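Local coordinates for protein putative esterase/lipase/thioesterase (Silicibacter sp., PDB 2PBL) that is of unverified function but, as a putative esterase or thioesterase of the alpha/beta-hydrolase fold, probably hydrolyses ester or thioester bonds, at residues A[71-76]-A[167-172]; A[173-178]-A[184-189]. All coordinates share one frame; numbering follows the deposited sequence.

Contact 1 (A[71-76]-A[167-172])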
loop_
_atom_site.group_PDB
_atom_site.type_symbol
_atom_site.label_atom_id
_atom_site.label_comp_id
_atom_site.label_asym_id
_atom_site.label_seq_id
_atom_site.Cartn_x
_atom_site.Cartn_y
_atom_site.Cartn_z
ATOM N N GLY A 71 -4.037 -1.017 -3.495
ATOM C CA GLY A 71 -3.813 -2.202 -4.263
ATOM C C GLY A 71 -4.671 -2.304 -5.529
ATOM O O GLY A 71 -5.281 -1.321 -6.002
ATOM N N GLY A 72 -4.743 -3.537 -6.028
ATOM C CA GLY A 72 -5.357 -3.836 -7.318
ATOM C C GLY A 72 -4.444 -4.553 -8.311
ATOM O O GLY A 72 -4.677 -4.464 -9.534
ATOM N N TYR A 73 -3.432 -5.266 -7.778
ATOM C CA TYR A 73 -2.492 -6.076 -8.513
ATOM C C TYR A 73 -1.793 -5.229 -9.569
ATOM O O TYR A 73 -1.641 -5.672 -10.679
ATOM C CB TYR A 73 -3.174 -7.311 -9.147
ATOM C CG TYR A 73 -3.366 -8.521 -8.210
ATOM C CD1 TYR A 73 -2.276 -9.236 -7.760
ATOM C CD2 TYR A 73 -4.621 -8.986 -7.883
ATOM C CE1 TYR A 73 -2.429 -10.333 -6.957
ATOM C CE2 TYR A 73 -4.791 -10.083 -7.074
ATOM C CZ TYR A 73 -3.690 -10.761 -6.624
ATOM O OH TYR A 73 -3.845 -11.867 -5.826
ATOM N N TRP A 74 -1.505 -3.964 -9.243
ATOM C CA TRP A 74 -0.797 -3.060 -10.167
ATOM C C TRP A 74 -1.490 -2.872 -11.536
ATOM O O TRP A 74 -0.847 -2.454 -12.502
ATOM C CB TRP A 74 0.606 -3.632 -10.418
ATOM C CG TRP A 74 1.464 -3.950 -9.245
ATOM C CD1 TRP A 74 2.224 -3.066 -8.516
ATOM C CD2 TRP A 74 1.710 -5.238 -8.674
ATOM N NE1 TRP A 74 2.907 -3.722 -7.536
ATOM C CE2 TRP A 74 2.599 -5.057 -7.598
ATOM C CE3 TRP A 74 1.252 -6.532 -8.955
ATOM C CZ2 TRP A 74 3.051 -6.118 -6.825
ATOM C CZ3 TRP A 74 1.708 -7.578 -8.200
ATOM C CH2 TRP A 74 2.596 -7.372 -7.144
HETATM N N MSE A 75 -2.783 -3.217 -11.637
HETATM C CA MSE A 75 -3.511 -3.148 -12.908
HETATM C C MSE A 75 -4.905 -2.497 -12.834
HETATM O O MSE A 75 -5.604 -2.387 -13.865
HETATM C CB MSE A 75 -3.595 -4.550 -13.481
HETATM C CG MSE A 75 -4.395 -5.501 -12.647
HETATM SE SE MSE A 75 -4.505 -7.242 -13.541
HETATM C CE MSE A 75 -2.842 -7.678 -13.709
ATOM N N ALA A 76 -5.312 -2.034 -11.645
ATOM C CA ALA A 76 -6.625 -1.411 -11.457
ATOM C C ALA A 76 -6.637 -0.514 -10.236
ATOM O O ALA A 76 -5.763 -0.596 -9.406
ATOM C CB ALA A 76 -7.737 -2.490 -11.322
ATOM N N SER A 167 -1.498 -7.367 3.859
ATOM C CA SER A 167 -1.726 -8.408 2.867
ATOM C C SER A 167 -0.807 -8.201 1.659
ATOM O O SER A 167 -1.253 -8.177 0.506
ATOM C CB SER A 167 -3.189 -8.385 2.458
ATOM O OG SER A 167 -4.024 -8.298 3.620
ATOM N N PRO A 168 0.518 -8.101 1.917
ATOM C CA PRO A 168 1.437 -7.830 0.827
ATOM C C PRO A 168 1.773 -9.005 -0.127
ATOM O O PRO A 168 1.639 -10.199 0.205
ATOM C CB PRO A 168 2.735 -7.494 1.571
ATOM C CG PRO A 168 2.649 -8.389 2.813
ATOM C CD PRO A 168 1.206 -8.199 3.221
ATOM N N LEU A 169 2.184 -8.631 -1.320
ATOM C CA LEU A 169 2.871 -9.562 -2.215
ATOM C C LEU A 169 4.366 -9.370 -1.932
ATOM O O LEU A 169 4.932 -8.306 -2.284
ATOM C CB LEU A 169 2.534 -9.252 -3.660
ATOM C CG LEU A 169 1.026 -9.585 -3.770
ATOM C CD1 LEU A 169 0.235 -8.709 -4.659
ATOM C CD2 LEU A 169 0.906 -11.063 -4.140
ATOM N N SER A 170 5.019 -10.399 -1.378
ATOM C CA SER A 170 6.429 -10.317 -0.984
ATOM C C SER A 170 7.407 -11.064 -1.875
ATOM O O SER A 170 8.622 -10.773 -1.880
ATOM C CB SER A 170 6.594 -10.784 0.451
ATOM O OG SER A 170 6.256 -12.148 0.583
ATOM N N ASP A 171 6.856 -12.022 -2.623
ATOM C CA ASP A 171 7.609 -12.840 -3.518
ATOM C C ASP A 171 6.779 -12.809 -4.776
ATOM O O ASP A 171 5.611 -13.268 -4.790
ATOM C CB ASP A 171 7.729 -14.239 -2.926
ATOM C CG ASP A 171 8.644 -15.146 -3.741
ATOM O OD1 ASP A 171 8.996 -14.809 -4.889
ATOM O OD2 ASP A 171 8.987 -16.208 -3.220
ATOM N N LEU A 172 7.311 -12.173 -5.814
ATOM C CA LEU A 172 6.579 -12.120 -7.063
ATOM C C LEU A 172 6.762 -13.342 -7.976
ATOM O O LEU A 172 6.063 -13.449 -8.971
ATOM C CB LEU A 172 6.946 -10.853 -7.820
ATOM C CG LEU A 172 6.781 -9.533 -7.037
ATOM C CD1 LEU A 172 6.942 -8.335 -8.038
ATOM C CD2 LEU A 172 5.478 -9.423 -6.297
#
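Leu-169 pushes its CD1 methyl into the notch that Tyr-73 and Trp-74 form together. One wall is the tyrosine ring, with CE1 3.9 Å from Leu-169 CD1; the other is the six-membered part of the indole, with Trp-74 CH2 3.7 Å from the same methyl. Tyr-73 and Leu-169 run across each other at about a right angle, and CD1 is the leucine atom that meets both rings. The fit then reverses: the CH2 corner of the indole is itself a bump, entering a hollow between Leu-169 and Leu-172, where Trp-74 CH2 lies 3.6 Å from Leu-172 CD2. Both wall residues belong to a tight left-handed turn, closed by the bond from Met-75 N to Gly-72 O (3.1 Å). From this turn Trp-74 reaches over with CG anti to its carbonyl carbon (chi1 -53°), which aims the benzo end at the two leucines. Replacing the tryptophan with an alanine would probably open a gap beside Leu-169 and Leu-172 and leave their CD1 and CD2 methyls without this wall. The turn begins at the last glycine of a His-Gly-Gly sequence, which in related esterases helps line the oxyanion hole, and Leu-169 touches residues of the presumed nucleophile elbow and Ser-His-Glu triad, placing the contact beside the presumed active site. An unidentified bound molecule lies about 3 Å from the Tyr-73 side chain, whose OH bonds to Tyr-8 O. The two loops follow strands 64-69 and 160-166 of the central sheet; helix 138-145 packs on Trp-74, while Phe-219 of helix 217-230 meets both Tyr-73 and Leu-169.

Contact 2 (A[173-178]-A[184-189]); sequences RPLLRT and FKMDAD
The forked end of Leu-176 straddles the chain between Met-186 and Ala-188. Its CD2 sits 3.5 Å from Met-186 O and 3.8 Å from Met-186 CB, while the other prong, Leu-176 CD1, lies 3.7 Å from Ala-188 CA. With CG anti to the carbonyl carbon (chi1 -56°) and chi2 extended, the leucine spreads these methyls over two neighbouring parts of the facing backbone. Leu-175, one residue earlier, has nearly the same torsions but serves the buried side: Leu-175 CD1 meets Phe-184 CE2 at 4.0 Å, the two side chains crossing obliquely. Met-186, a selenomethionine, has an extended chi2 followed by a bend at chi3 (-70°), and that bend swings its CE round to 4.3 Å from Leu-175 CB. The side-chain contacts are apolar, though Leu-176 CD2 also rests near a carbonyl oxygen; polar groups bond within a segment or to residues outside both. Thr-178 doubles back on its own turn, where OG1 donates to Leu-175 O at 2.8 Å, tilted modestly from the carbonyl plane, and Thr-178 N shares the same acceptor, so two bonds grip the Leu-175 carbonyl. The CA-CB bond of Asp-187 points away from the facing segment, and the residue is the N-cap of helix 188-193, its OD1 taking the N-H of Ala-190. Arg-173 makes a salt bridge with Glu-198. The contact thus folds the loop after strand 160-166 onto the connection between helices 181-184 and 188-193. Ile-109 of helix 109-126 packs against Phe-184 and Met-186, and Ala-191 extends the surface met by Leu-176.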
loop_
_atom_site.group_PDB
_atom_site.type_symbol
_atom_site.label_atom_id
_atom_site.label_comp_id
_atom_site.label_asym_id
_atom_site.label_seq_id
_atom_site.Cartn_x
_atom_site.Cartn_y
_atom_site.Cartn_z
ATOM N N ARG A 173 7.668 -14.244 -7.651
ATOM C CA ARG A 173 7.911 -15.415 -8.517
ATOM C C ARG A 173 6.658 -16.238 -8.835
ATOM O O ARG A 173 6.433 -16.616 -9.980
ATOM C CB ARG A 173 8.932 -16.338 -7.906
ATOM C CG ARG A 173 10.379 -15.821 -7.843
ATOM C CD ARG A 173 11.051 -16.745 -6.833
ATOM N NE ARG A 173 12.441 -16.457 -6.570
ATOM C CZ ARG A 173 12.952 -15.964 -5.434
ATOM N NH1 ARG A 173 14.263 -15.775 -5.376
ATOM N NH2 ARG A 173 12.205 -15.670 -4.360
ATOM N N PRO A 174 5.816 -16.503 -7.836
ATOM C CA PRO A 174 4.630 -17.304 -8.182
ATOM C C PRO A 174 3.665 -16.611 -9.133
ATOM O O PRO A 174 2.836 -17.281 -9.739
ATOM C CB PRO A 174 3.957 -17.546 -6.816
ATOM C CG PRO A 174 4.961 -17.172 -5.805
ATOM C CD PRO A 174 5.835 -16.151 -6.409
ATOM N N LEU A 175 3.762 -15.277 -9.286
ATOM C CA LEU A 175 2.903 -14.578 -10.227
ATOM C C LEU A 175 3.227 -14.884 -11.678
ATOM O O LEU A 175 2.399 -14.614 -12.548
ATOM C CB LEU A 175 2.922 -13.068 -10.016
ATOM C CG LEU A 175 2.544 -12.608 -8.626
ATOM C CD1 LEU A 175 2.615 -11.108 -8.605
ATOM C CD2 LEU A 175 1.133 -13.101 -8.272
ATOM N N LEU A 176 4.416 -15.450 -11.924
ATOM C CA LEU A 176 4.839 -15.885 -13.258
ATOM C C LEU A 176 3.966 -17.049 -13.705
ATOM O O LEU A 176 3.841 -17.329 -14.888
ATOM C CB LEU A 176 6.307 -16.313 -13.249
ATOM C CG LEU A 176 7.324 -15.280 -12.732
ATOM C CD1 LEU A 176 8.725 -15.810 -12.937
ATOM C CD2 LEU A 176 7.166 -13.911 -13.360
ATOM N N ARG A 177 3.336 -17.692 -12.734
ATOM C CA ARG A 177 2.407 -18.773 -12.988
ATOM C C ARG A 177 0.944 -18.325 -12.887
ATOM O O ARG A 177 0.075 -19.124 -12.586
ATOM C CB ARG A 177 2.752 -19.937 -12.062
ATOM C CG ARG A 177 4.185 -20.395 -12.211
ATOM C CD ARG A 177 4.320 -21.839 -11.802
ATOM N NE ARG A 177 4.011 -22.031 -10.387
ATOM C CZ ARG A 177 3.333 -23.062 -9.869
ATOM N NH1 ARG A 177 2.764 -24.003 -10.623
ATOM N NH2 ARG A 177 3.146 -23.102 -8.559
ATOM N N THR A 178 0.671 -17.046 -13.174
ATOM C CA THR A 178 -0.680 -16.508 -13.230
ATOM C C THR A 178 -0.878 -15.738 -14.555
ATOM O O THR A 178 0.064 -15.161 -15.118
ATOM C CB THR A 178 -1.006 -15.529 -12.063
ATOM O OG1 THR A 178 -0.327 -14.269 -12.269
ATOM C CG2 THR A 178 -0.657 -16.145 -10.688
ATOM N N PHE A 184 2.050 -8.078 -16.426
ATOM C CA PHE A 184 3.304 -7.683 -15.748
ATOM C C PHE A 184 4.506 -7.851 -16.669
ATOM O O PHE A 184 5.440 -7.036 -16.665
ATOM C CB PHE A 184 3.528 -8.494 -14.479
ATOM C CG PHE A 184 2.339 -8.540 -13.561
ATOM C CD1 PHE A 184 1.568 -7.421 -13.344
ATOM C CD2 PHE A 184 2.061 -9.694 -12.856
ATOM C CE1 PHE A 184 0.508 -7.470 -12.480
ATOM C CE2 PHE A 184 1.004 -9.768 -11.995
ATOM C CZ PHE A 184 0.214 -8.654 -11.818
ATOM N N LYS A 185 4.474 -8.919 -17.450
ATOM C CA LYS A 185 5.513 -9.278 -18.419
ATOM C C LYS A 185 6.878 -9.451 -17.789
ATOM O O LYS A 185 7.889 -8.980 -18.330
ATOM C CB LYS A 185 5.552 -8.275 -19.591
ATOM C CG LYS A 185 4.222 -8.174 -20.373
ATOM C CD LYS A 185 4.249 -7.055 -21.406
ATOM C CE LYS A 185 2.829 -6.708 -21.925
ATOM N NZ LYS A 185 2.208 -7.804 -22.753
HETATM N N MSE A 186 6.905 -10.117 -16.637
HETATM C CA MSE A 186 8.133 -10.379 -15.904
HETATM C C MSE A 186 8.716 -11.735 -16.228
HETATM O O MSE A 186 7.968 -12.687 -16.495
HETATM C CB MSE A 186 7.869 -10.375 -14.417
HETATM C CG MSE A 186 7.500 -9.019 -13.871
HETATM SE SE MSE A 186 7.355 -9.157 -11.914
HETATM C CE MSE A 186 5.694 -10.255 -11.676
ATOM N N ASP A 187 10.048 -11.804 -16.240
ATOM C CA ASP A 187 10.766 -13.075 -16.279
ATOM C C ASP A 187 11.229 -13.351 -14.860
ATOM O O ASP A 187 11.036 -12.511 -13.974
ATOM C CB ASP A 187 11.941 -13.116 -17.296
ATOM C CG ASP A 187 13.044 -12.105 -17.030
ATOM O OD1 ASP A 187 13.281 -11.659 -15.884
ATOM O OD2 ASP A 187 13.739 -11.781 -18.008
ATOM N N ALA A 188 11.865 -14.487 -14.618
ATOM C CA ALA A 188 12.266 -14.825 -13.262
ATOM C C ALA A 188 13.135 -13.764 -12.563
ATOM O O ALA A 188 12.878 -13.417 -11.406
ATOM C CB ALA A 188 12.976 -16.145 -13.236
ATOM N N ASP A 189 14.165 -13.284 -13.249
ATOM C CA ASP A 189 15.047 -12.261 -12.669
ATOM C C ASP A 189 14.318 -10.947 -12.354
ATOM O O ASP A 189 14.657 -10.294 -11.361
ATOM C CB ASP A 189 16.245 -11.977 -13.590
ATOM C CG ASP A 189 17.228 -13.126 -13.636
ATOM O OD1 ASP A 189 17.334 -13.893 -12.659
ATOM O OD2 ASP A 189 17.916 -13.242 -14.651
#

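Overall arrangement
Both contacts draw on the long excursion after strand 160-166: contact 1 sets its first part against the loop after strand 64-69, beside the presumed catalytic residues, and contact 2 folds its later part on itself further out. Contact 1 is buried and joins regions far apart in sequence; contact 2 is local, buried at Phe-184 and Met-186 but exposed at Asp-187 and Ala-188. The chemistry follows: aromatic rings against leucine methyls in contact 1; leucines against a phenylalanine, a selenomethionine and backbone in contact 2, with a turn bond and a helix N-cap besides. They meet directly, Trp-74 CZ3 lying 3.7 Å from Leu-175 CD1, and the rings of Trp-74 and Phe-184 packing edge-to-face.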